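Local coordinates for type III CBASS phage resistance system CD-NTase-associated protein Cap8 (Pseudomonas aeruginosa, PDB 6P8P), which is a bacterial HORMA domain protein that helps regulate a cGAS-like nucleotidyltransferase in immunity against bacteriophages, at the interface of chains A and B. Coordinates in Å, arbitrary orientation; residue numbers count along the deposited sequence, not the author numbering. Chains: chain A/B, Uncharacterized protein.

The interface of chains A and B. Residues chain A 16-18, 45, 48-49, 52; chain B 45-46, 110, 113, 116-117.
Two copies of this HORMA domain protein meet across a two-fold axis, helix against helix; whether the dimer exists in solution the structure alone does not show. The apolar core is the indole of B:Trp113, from helix 111-119, laid with one face on helix 44-52 and the start of helix 17-29 of chain A. With chi1 at 85°, CG is wedged between the backbone N and C of its own residue, which sends the ring out across the junction. A:Ala48 drops its methyl onto that face, CB 3.9 Å from the centroid of the six-membered ring, a CH-pi contact displaced toward the rim. A:Ser49 lies over the same face with its backbone, CA 3.7 Å from CZ2 of B:Trp113, while the far tip, CH2, reaches A:Gly45 O at 3.5 Å. On this face too, the A:Ala17 methyl stands above the CG-CD1 rim, and the A:Ala52 methyl just beyond NE1, CB 3.6 Å from it.

Alongside, A:Leu18 extends with CG anti to its backbone N (chi1 178°) and pushes CD1 against the backbone of B:Ala117, 3.7 Å from its CA.

Polar groups flank this core. B:Gln110 helps fix the indole's rotation: NE1 of B:Trp113 donates to the carboxamide OE1 of B:Gln110 (3.0 Å), in the ring plane and on a carbonyl lone pair. That OE1 also binds a water, which bridges to A:Ser49 O. A second water links A:Asp16 OD2, a carboxylate oxygen, to the B:Ser116 hydroxyl OG.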
loop_
_atom_site.group_PDB
_atom_site.type_symbol
_atom_site.label_atom_id
_atom_site.label_comp_id
_atom_site.label_asym_id
_atom_site.label_seq_id
_atom_site.Cartn_x
_atom_site.Cartn_y
_atom_site.Cartn_z
ATOM N N ASP A 16 -1.819 1.611 14.682
ATOM C CA ASP A 16 -2.009 0.887 13.429
ATOM C C ASP A 16 -0.878 1.246 12.452
ATOM O O ASP A 16 -0.026 2.109 12.716
ATOM C CB ASP A 16 -3.410 1.119 12.869
ATOM C CG ASP A 16 -3.620 2.473 12.213
ATOM O OD1 ASP A 16 -2.732 3.065 11.593
ATOM O OD2 ASP A 16 -4.787 2.943 12.290
ATOM N N ALA A 17 -0.801 0.486 11.359
ATOM C CA ALA A 17 0.347 0.615 10.455
ATOM C C ALA A 17 0.463 2.012 9.863
ATOM O O ALA A 17 1.584 2.516 9.634
ATOM C CB ALA A 17 0.258 -0.437 9.346
ATOM N N LEU A 18 -0.665 2.665 9.609
ATOM C CA LEU A 18 -0.589 4.019 9.070
ATOM C C LEU A 18 -0.195 5.027 10.154
ATOM O O LEU A 18 0.568 5.969 9.899
ATOM C CB LEU A 18 -1.926 4.391 8.423
ATOM C CG LEU A 18 -2.022 5.802 7.854
ATOM C CD1 LEU A 18 -2.842 5.802 6.529
ATOM C CD2 LEU A 18 -2.698 6.725 8.838
ATOM N N GLY A 45 0.596 4.320 1.402
ATOM C CA GLY A 45 -0.043 3.029 1.185
ATOM C C GLY A 45 0.964 1.888 1.179
ATOM O O GLY A 45 0.769 0.844 1.819
ATOM N N ALA A 48 2.820 1.680 4.834
ATOM C CA ALA A 48 1.936 1.056 5.807
ATOM C C ALA A 48 1.732 -0.420 5.508
ATOM O O ALA A 48 1.639 -1.239 6.421
ATOM C CB ALA A 48 0.605 1.811 5.848
ATOM N N SER A 49 1.636 -0.788 4.235
ATOM C CA SER A 49 1.504 -2.202 3.906
ATOM C C SER A 49 2.670 -3.011 4.447
ATOM O O SER A 49 2.480 -4.094 5.014
ATOM C CB SER A 49 1.411 -2.368 2.380
ATOM O OG SER A 49 1.350 -3.741 1.975
ATOM N N ALA A 52 2.496 -3.285 8.205
ATOM C CA ALA A 52 1.491 -4.265 8.595
ATOM C C ALA A 52 2.017 -5.687 8.444
ATOM O O ALA A 52 1.566 -6.594 9.153
ATOM C CB ALA A 52 0.208 -4.065 7.762
ATOM N N GLY B 45 -1.253 1.938 -4.248
ATOM C CA GLY B 45 -0.507 1.290 -3.172
ATOM C C GLY B 45 -1.375 0.464 -2.239
ATOM O O GLY B 45 -1.030 -0.667 -1.879
ATOM N N VAL B 46 -2.501 1.021 -1.818
ATOM C CA VAL B 46 -3.415 0.294 -0.943
ATOM C C VAL B 46 -4.053 -0.887 -1.684
ATOM O O VAL B 46 -4.087 -2.020 -1.186
ATOM C CB VAL B 46 -4.489 1.249 -0.392
ATOM C CG1 VAL B 46 -5.382 0.490 0.582
ATOM C CG2 VAL B 46 -3.857 2.434 0.271
ATOM N N GLN B 110 -6.381 -5.526 8.944
ATOM C CA GLN B 110 -5.816 -4.377 8.281
ATOM C C GLN B 110 -6.835 -3.298 7.985
ATOM O O GLN B 110 -6.471 -2.264 7.423
ATOM C CB GLN B 110 -5.150 -4.821 6.975
ATOM C CG GLN B 110 -3.899 -5.706 7.243
ATOM C CD GLN B 110 -3.120 -6.001 5.987
ATOM O OE1 GLN B 110 -2.450 -5.127 5.434
ATOM N NE2 GLN B 110 -3.174 -7.255 5.539
ATOM N N TRP B 113 -5.915 0.538 9.142
ATOM C CA TRP B 113 -4.983 1.346 8.363
ATOM C C TRP B 113 -5.487 1.557 6.940
ATOM O O TRP B 113 -5.357 2.654 6.381
ATOM C CB TRP B 113 -3.584 0.713 8.382
ATOM C CG TRP B 113 -3.228 -0.362 7.396
ATOM C CD1 TRP B 113 -3.126 -1.703 7.643
ATOM C CD2 TRP B 113 -2.843 -0.183 6.023
ATOM N NE1 TRP B 113 -2.736 -2.374 6.492
ATOM C CE2 TRP B 113 -2.543 -1.460 5.494
ATOM C CE3 TRP B 113 -2.778 0.927 5.173
ATOM C CZ2 TRP B 113 -2.194 -1.654 4.156
ATOM C CZ3 TRP B 113 -2.382 0.738 3.851
ATOM C CH2 TRP B 113 -2.101 -0.544 3.350
ATOM N N SER B 116 -8.172 4.341 6.674
ATOM C CA SER B 116 -7.555 5.659 6.805
ATOM C C SER B 116 -6.752 6.029 5.559
ATOM O O SER B 116 -6.741 7.192 5.142
ATOM C CB SER B 116 -6.628 5.695 8.026
ATOM O OG SER B 116 -7.332 5.487 9.214
ATOM N N ALA B 117 -6.034 5.062 4.986
ATOM C CA ALA B 117 -5.245 5.320 3.783
ATOM C C ALA B 117 -6.129 5.670 2.593
ATOM O O ALA B 117 -5.825 6.603 1.841
ATOM C CB ALA B 117 -4.375 4.104 3.454
HETATM O O HOH W 1 0.010 -5.824 4.375
HETATM O O HOH W 2 -5.598 5.112 11.241
#